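Side-chain contacts in sensor histidine kinase PdtaS (Mycobacterium tuberculosis, PDB 2YKF), which probably senses nutrient deprivation by binding cyclic di-GMP, then autophosphorylates on a histidine to signal through the PdtaR/PdtaS two-component system: residues Glu213-Leu217 with Ile218-Arg222; Ser193-Ser196 with Pro197-Ser201; Leu267-Gly271 with Arg272-Ala276. All blocks are in the same frame, centred on the assembly; numbering follows the deposited sequence. Where two conformers were deposited one is given.

Interaction 1: Glu213-Leu217 with Ile218-Arg222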
loop_
_atom_site.group_PDB
_atom_site.type_symbol
_atom_site.label_atom_id
_atom_site.label_comp_id
_atom_site.label_asym_id
_atom_site.label_seq_id
_atom_site.Cartn_x
_atom_site.Cartn_y
_atom_site.Cartn_z
ATOM N N GLU A 213 10.846 -0.652 20.908
ATOM C CA GLU A 213 10.882 0.698 21.447
ATOM C C GLU A 213 11.839 0.857 22.621
ATOM O O GLU A 213 11.946 -0.019 23.466
ATOM C CB GLU A 213 9.479 1.157 21.834
ATOM C CG GLU A 213 8.707 1.619 20.609
ATOM C CD GLU A 213 7.203 1.843 20.841
ATOM O OE1 GLU A 213 6.750 2.104 22.004
ATOM O OE2 GLU A 213 6.486 1.771 19.826
ATOM N N GLY A 214 12.569 1.964 22.608
ATOM C CA GLY A 214 13.625 2.221 23.567
ATOM C C GLY A 214 14.919 1.452 23.343
ATOM O O GLY A 214 15.803 1.510 24.159
ATOM N N VAL A 215 15.055 0.715 22.250
ATOM C CA VAL A 215 16.292 -0.073 22.051
ATOM C C VAL A 215 17.007 0.516 20.848
ATOM O O VAL A 215 16.372 1.030 19.951
ATOM C CB VAL A 215 16.012 -1.565 21.835
ATOM C CG1 VAL A 215 17.314 -2.348 21.713
ATOM C CG2 VAL A 215 15.175 -2.144 22.998
ATOM N N ASN A 216 18.339 0.488 20.881
ATOM C CA ASN A 216 19.125 0.830 19.745
ATOM C C ASN A 216 18.781 -0.142 18.594
ATOM O O ASN A 216 18.809 -1.347 18.772
ATOM C CB ASN A 216 20.628 0.788 20.103
ATOM C CG ASN A 216 21.482 1.138 18.934
ATOM O OD1 ASN A 216 21.744 0.284 18.095
ATOM N ND2 ASN A 216 21.844 2.435 18.803
ATOM N N LEU A 217 18.380 0.412 17.459
ATOM C CA LEU A 217 17.866 -0.402 16.332
ATOM C C LEU A 217 18.897 -1.401 15.816
ATOM O O LEU A 217 18.632 -2.622 15.753
ATOM C CB LEU A 217 17.373 0.496 15.187
ATOM C CG LEU A 217 16.817 -0.365 14.025
ATOM C CD1 LEU A 217 15.481 -0.984 14.340
ATOM C CD2 LEU A 217 16.697 0.466 12.837
ATOM N N ILE A 218 20.104 -0.899 15.488
ATOM C CA ILE A 218 21.199 -1.808 15.104
ATOM C C ILE A 218 21.446 -2.956 16.088
ATOM O O ILE A 218 21.567 -4.105 15.672
ATOM C CB ILE A 218 22.469 -1.050 14.826
ATOM C CG1 ILE A 218 22.237 -0.188 13.595
ATOM C CG2 ILE A 218 23.666 -2.015 14.672
ATOM C CD1 ILE A 218 21.573 -1.016 12.375
ATOM N N ASP A 219 21.464 -2.670 17.397
ATOM C CA ASP A 219 21.678 -3.742 18.392
ATOM C C ASP A 219 20.599 -4.845 18.417
ATOM O O ASP A 219 20.895 -6.000 18.678
ATOM C CB ASP A 219 21.854 -3.151 19.778
ATOM C CG ASP A 219 23.145 -2.326 19.886
ATOM O OD1 ASP A 219 24.061 -2.512 19.007
ATOM O OD2 ASP A 219 23.218 -1.488 20.831
ATOM N N ALA A 220 19.337 -4.450 18.211
ATOM C CA ALA A 220 18.216 -5.359 18.036
ATOM C C ALA A 220 18.289 -6.104 16.693
ATOM O O ALA A 220 17.867 -7.266 16.586
ATOM C CB ALA A 220 16.934 -4.560 18.075
ATOM N N THR A 221 18.775 -5.437 15.661
ATOM C CA THR A 221 18.631 -5.957 14.293
ATOM C C THR A 221 19.814 -6.826 13.884
ATOM O O THR A 221 19.642 -7.929 13.323
ATOM C CB THR A 221 18.452 -4.805 13.295
ATOM O OG1 THR A 221 17.305 -4.061 13.702
ATOM C CG2 THR A 221 18.182 -5.342 11.876
ATOM N N ARG A 222 21.027 -6.326 14.166
ATOM C CA ARG A 222 22.231 -7.034 13.733
ATOM C C ARG A 222 22.242 -8.549 14.024
ATOM O O ARG A 222 22.506 -9.309 13.102
ATOM C CB ARG A 222 23.514 -6.325 14.199
ATOM C CG ARG A 222 24.730 -6.767 13.397
ATOM C CD ARG A 222 25.991 -6.064 13.844
ATOM N NE ARG A 222 27.070 -6.806 13.198
ATOM C CZ ARG A 222 28.050 -6.255 12.514
ATOM N NH1 ARG A 222 28.162 -4.920 12.409
ATOM N NH2 ARG A 222 28.938 -7.045 11.957
#
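Asn-216 folds its side-chain amide back over the first turn of helix 217-221, where OD1 accepts the backbone N-H of Asp-219. This bond, 3.0 Å from Asp-219 N to Asn-216 OD1, has an angle of 160° at the hydrogen and meets a lone pair in the plane of the amide. With CG trans to its own backbone N (chi1 180°), the amide lies beside the carbonyl carbon, close to the start of the helix. Its backbone O is used too: Ala-220 N donates to it at 3.2 Å, closing the first helical turn.

One residue on, Leu-217 O takes two donors from the same residue. Thr-221 N and Thr-221 OG1 both stand 2.8 Å from Leu-217 O, the nitrogen nearly in line with the C=O, though its N-H points off that line, and the hydroxyl well above the carbonyl plane. Thr-221 OG1 also hydrogen-bonds Tyr-203 OH of helix 197-205, so the hydroxyl links two helices.

The carboxylate of Asp-219 lies against the Asn-216 side chain, its OD2 3.5 Å from Asn-216 CB, with the two flat groups turned 38° apart. Val-215 CG1 makes a looser apolar contact with Ala-220 CB at 4.3 Å. An asparagine N-cap that ties down a first-turn amide is the classic start of an alpha helix, here a short one in the PAS-like domain.

Interaction 2: Ser193-Ser196 with Pro197-Ser201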
loop_
_atom_site.group_PDB
_atom_site.type_symbol
_atom_site.label_atom_id
_atom_site.label_comp_id
_atom_site.label_asym_id
_atom_site.label_seq_id
_atom_site.Cartn_x
_atom_site.Cartn_y
_atom_site.Cartn_z
ATOM N N SER A 193 12.107 5.275 18.827
ATOM C CA SER A 193 11.176 6.013 19.614
ATOM C C SER A 193 9.757 5.575 19.345
ATOM O O SER A 193 8.884 5.729 20.223
ATOM C CB SER A 193 11.377 7.509 19.388
ATOM O OG SER A 193 10.748 7.934 18.179
ATOM N N TYR A 194 9.510 4.946 18.168
ATOM C CA TYR A 194 8.162 4.361 17.896
ATOM C C TYR A 194 8.329 3.289 16.856
ATOM O O TYR A 194 9.093 3.502 15.883
ATOM C CB TYR A 194 7.144 5.422 17.360
ATOM C CG TYR A 194 5.829 4.771 16.977
ATOM C CD1 TYR A 194 4.917 4.390 17.972
ATOM C CD2 TYR A 194 5.566 4.403 15.642
ATOM C CE1 TYR A 194 3.728 3.749 17.660
ATOM C CE2 TYR A 194 4.397 3.765 15.308
ATOM C CZ TYR A 194 3.485 3.438 16.308
ATOM O OH TYR A 194 2.354 2.784 15.989
ATOM N N ALA A 195 7.647 2.156 17.081
ATOM C CA ALA A 195 7.556 1.046 16.090
ATOM C C ALA A 195 6.096 0.600 15.970
ATOM O O ALA A 195 5.414 0.318 16.990
ATOM C CB ALA A 195 8.462 -0.150 16.522
ATOM N N SER A 196 5.578 0.594 14.742
ATOM C CA SER A 196 4.172 0.265 14.540
ATOM C C SER A 196 3.943 -1.231 14.841
ATOM O O SER A 196 4.926 -2.033 14.964
ATOM C CB SER A 196 3.767 0.639 13.103
ATOM O OG SER A 196 4.455 -0.217 12.196
ATOM N N PRO A 197 2.665 -1.639 15.010
ATOM C CA PRO A 197 2.429 -3.059 15.221
ATOM C C PRO A 197 3.034 -3.931 14.093
ATOM O O PRO A 197 3.641 -5.006 14.355
ATOM C CB PRO A 197 0.877 -3.122 15.221
ATOM C CG PRO A 197 0.514 -1.865 15.984
ATOM C CD PRO A 197 1.445 -0.856 15.283
ATOM N N ASN A 198 2.880 -3.490 12.846
ATOM C CA ASN A 198 3.433 -4.239 11.690
ATOM C C ASN A 198 4.920 -4.354 11.697
ATOM O O ASN A 198 5.503 -5.398 11.290
ATOM C CB ASN A 198 2.945 -3.612 10.355
ATOM C CG ASN A 198 1.618 -4.195 9.942
ATOM O OD1 ASN A 198 1.138 -5.150 10.583
ATOM N ND2 ASN A 198 0.990 -3.616 8.926
ATOM N N ALA A 199 5.576 -3.303 12.181
ATOM C CA ALA A 199 7.013 -3.365 12.229
ATOM C C ALA A 199 7.426 -4.395 13.290
ATOM O O ALA A 199 8.352 -5.221 13.076
ATOM C CB ALA A 199 7.574 -1.994 12.535
ATOM N N LEU A 200 6.755 -4.357 14.424
ATOM C CA LEU A 200 7.067 -5.301 15.531
ATOM C C LEU A 200 6.773 -6.733 15.049
ATOM O O LEU A 200 7.501 -7.683 15.389
ATOM C CB LEU A 200 6.162 -5.052 16.740
ATOM C CG LEU A 200 6.588 -4.424 18.074
ATOM C CD1 LEU A 200 5.867 -3.074 18.334
ATOM C CD2 LEU A 200 6.261 -5.441 19.189
ATOM N N SER A 201 5.668 -6.897 14.331
ATOM C CA SER A 201 5.345 -8.202 13.684
ATOM C C SER A 201 6.509 -8.708 12.805
ATOM O O SER A 201 6.993 -9.814 13.002
ATOM C CB SER A 201 4.017 -8.101 12.874
ATOM O OG SER A 201 2.996 -8.118 13.858
#
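Ser-196 caps helix 197-205 at the point where edge strand 192-195 runs straight into it: a strand-to-helix junction built on a serine N-cap, in the PAS-like domain. Its OG accepts the backbone N-H of Ala-199, a fairly long bond of 3.3 Å between Ala-199 N and Ser-196 OG. The hydroxyl sits between the backbone N and the carbonyl carbon (chi1 67°), which turns it to the N-H of Ala-199. It has a second partner in Phe-183 N on the neighbouring strand, so one oxygen ties the helix start to the sheet. The carbonyl of Ser-196 continues the helical pattern: Leu-200 N donates to Ser-196 O at 3.0 Å, with an angle of 165° at the hydrogen.

Pro-197 follows the cap at the first position of the helix, where having no N-H to donate costs the helix nothing. The hydroxyl end of Tyr-194 reaches its ring, OH lying 3.8 Å from Pro-197 CD, while the tyrosine also packs on helix 143-161. Just upstream, Ser-193 and Tyr-194 both pair with Arg-185 in a classic beta bulge.

On the helix, Asn-198 gives its ND2 to Gly-180 O, and its OD1 accepts from Arg-60 NH1 of the second subunit, so the first turn also faces the dimer partner.

Van der Waals contacts fill the angle between strand and helix. Ala-195 CB lies 4.5 Å from Ala-199 CB, in the first turn of the helix. The Leu-200 side chain swings back towards the strand, and one branch does the touching: CD1 rests 4.3 Å from Ala-195 CB and 3.7 Å from Ala-195 O.

Interaction 3: Leu267-Gly271 with Arg272-Ala276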
loop_
_atom_site.group_PDB
_atom_site.type_symbol
_atom_site.label_atom_id
_atom_site.label_comp_id
_atom_site.label_asym_id
_atom_site.label_seq_id
_atom_site.Cartn_x
_atom_site.Cartn_y
_atom_site.Cartn_z
ATOM N N LEU A 267 16.100 11.978 8.405
ATOM C CA LEU A 267 15.261 13.156 8.588
ATOM C C LEU A 267 16.128 14.285 9.080
ATOM O O LEU A 267 16.963 14.070 9.987
ATOM C CB LEU A 267 14.166 12.887 9.568
ATOM C CG LEU A 267 13.249 11.698 9.209
ATOM C CD1 LEU A 267 12.415 11.444 10.367
ATOM C CD2 LEU A 267 12.362 12.060 8.053
ATOM N N VAL A 268 15.929 15.466 8.492
ATOM C CA VAL A 268 16.841 16.627 8.706
ATOM C C VAL A 268 16.012 17.905 8.866
ATOM O O VAL A 268 15.013 18.121 8.140
ATOM C CB VAL A 268 17.778 16.829 7.484
ATOM C CG1 VAL A 268 18.714 18.075 7.645
ATOM C CG2 VAL A 268 18.609 15.591 7.244
ATOM N N VAL A 269 16.470 18.745 9.801
ATOM C CA VAL A 269 15.977 20.127 10.029
ATOM C C VAL A 269 17.146 21.081 9.992
ATOM O O VAL A 269 18.149 20.898 10.719
ATOM C CB VAL A 269 15.381 20.291 11.428
ATOM C CG1 VAL A 269 14.948 21.767 11.653
ATOM C CG2 VAL A 269 14.232 19.302 11.654
ATOM N N ALA A 270 17.054 22.068 9.103
ATOM C CA ALA A 270 17.964 23.220 9.120
ATOM C C ALA A 270 19.421 22.746 9.130
ATOM O O ALA A 270 20.223 23.170 9.968
ATOM C CB ALA A 270 17.638 24.101 10.356
ATOM N N GLY A 271 19.727 21.793 8.240
ATOM C CA GLY A 271 21.075 21.220 8.120
ATOM C C GLY A 271 21.502 20.187 9.166
ATOM O O GLY A 271 22.595 19.615 9.062
ATOM N N ARG A 272 20.672 19.909 10.168
ATOM C CA ARG A 272 21.001 18.772 11.016
ATOM C C ARG A 272 20.039 17.561 11.062
ATOM O O ARG A 272 18.810 17.717 10.970
ATOM C CB ARG A 272 21.312 19.201 12.436
ATOM C CG ARG A 272 20.227 19.789 13.144
ATOM C CD ARG A 272 20.729 21.064 13.910
ATOM N NE ARG A 272 19.558 21.910 14.015
ATOM C CZ ARG A 272 18.453 21.574 14.697
ATOM N NH1 ARG A 272 18.397 20.420 15.407
ATOM N NH2 ARG A 272 17.393 22.377 14.661
ATOM N N ASN A 273 20.633 16.400 11.325
ATOM C CA ASN A 273 19.908 15.136 11.476
ATOM C C ASN A 273 19.078 15.113 12.742
ATOM O O ASN A 273 19.593 15.409 13.822
ATOM C CB ASN A 273 20.905 13.970 11.525
ATOM C CG ASN A 273 20.209 12.604 11.621
ATOM O OD1 ASN A 273 20.089 12.036 12.711
ATOM N ND2 ASN A 273 19.754 12.078 10.473
ATOM N N VAL A 274 17.802 14.792 12.618
ATOM C CA VAL A 274 16.928 14.599 13.745
ATOM C C VAL A 274 16.380 13.152 13.724
ATOM O O VAL A 274 15.230 12.911 14.019
ATOM C CB VAL A 274 15.810 15.662 13.756
ATOM C CG1 VAL A 274 16.449 17.139 13.977
ATOM C CG2 VAL A 274 14.916 15.575 12.469
ATOM N N GLY A 275 17.268 12.209 13.402
ATOM C CA GLY A 275 16.995 10.791 13.314
ATOM C C GLY A 275 16.599 10.329 11.904
ATOM O O GLY A 275 17.136 10.811 10.870
ATOM N N ALA A 276 15.660 9.368 11.863
ATOM C CA ALA A 276 15.344 8.668 10.634
ATOM C C ALA A 276 13.999 7.952 10.708
ATOM O O ALA A 276 13.504 7.643 11.784
ATOM C CB ALA A 276 16.465 7.636 10.240
HETATM O O HOH W 1 20.212 23.969 12.524
#
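Strands 258-269 and 272-282 join through a tight two-residue hairpin, a type I' turn from Val-269 to Arg-272 with Ala-270 and Gly-271 at its corners, both at positive phi. Val-269 and Arg-272 form the closing hydrogen-bonded pair, each N donating to the other's O at 2.8 Å.

Their side chains run alongside each other on one face of the sheet, Arg-272 NH2 3.9 Å from Val-269 CG1. Bent at chi2 (-136°), the arginine folds back over the turn, placing one face of its guanidinium above Val-269 O. A water at the guanidinium edge accepts from NE at 2.6 Å and donates to Ala-270 O. Val-274 meets Val-269 at about a right angle, its CG1 3.9 Å from Val-269 CG2; its other methyl, CG2, lies 4.0 Å from Leu-267 CB.

In the conformer given, one of two deposited, Asn-273 OD1 accepts from Gly-275 N at 2.9 Å, making an Asx turn, and ND2 returns a weak bond to Gly-275 O, which also takes Leu-267 N. Paired backbone bonds thus close the turn, with valine packing on one face and the water-bridged arginine at the exposed end.

Overall arrangement
All three contacts lie in the PAS-like domain, and none is wholly buried. Interactions 1 and 2 are helix starts with side-chain caps, whereas interaction 3 is a hairpin held mainly by backbone pairing and valine packing, with its turn at the surface. Interactions 1 and 2 touch: Glu-213 OE2 of interaction 1 probably accepts from Ala-195 N of interaction 2, tying the loop before helix 217-221 to edge strand 192-195. Interaction 3 belongs to the same five-stranded sheet as interaction 2 but touches neither cap, its centre about 22 Å from that of interaction 2. Of the three, interaction 2 alone reaches the second subunit.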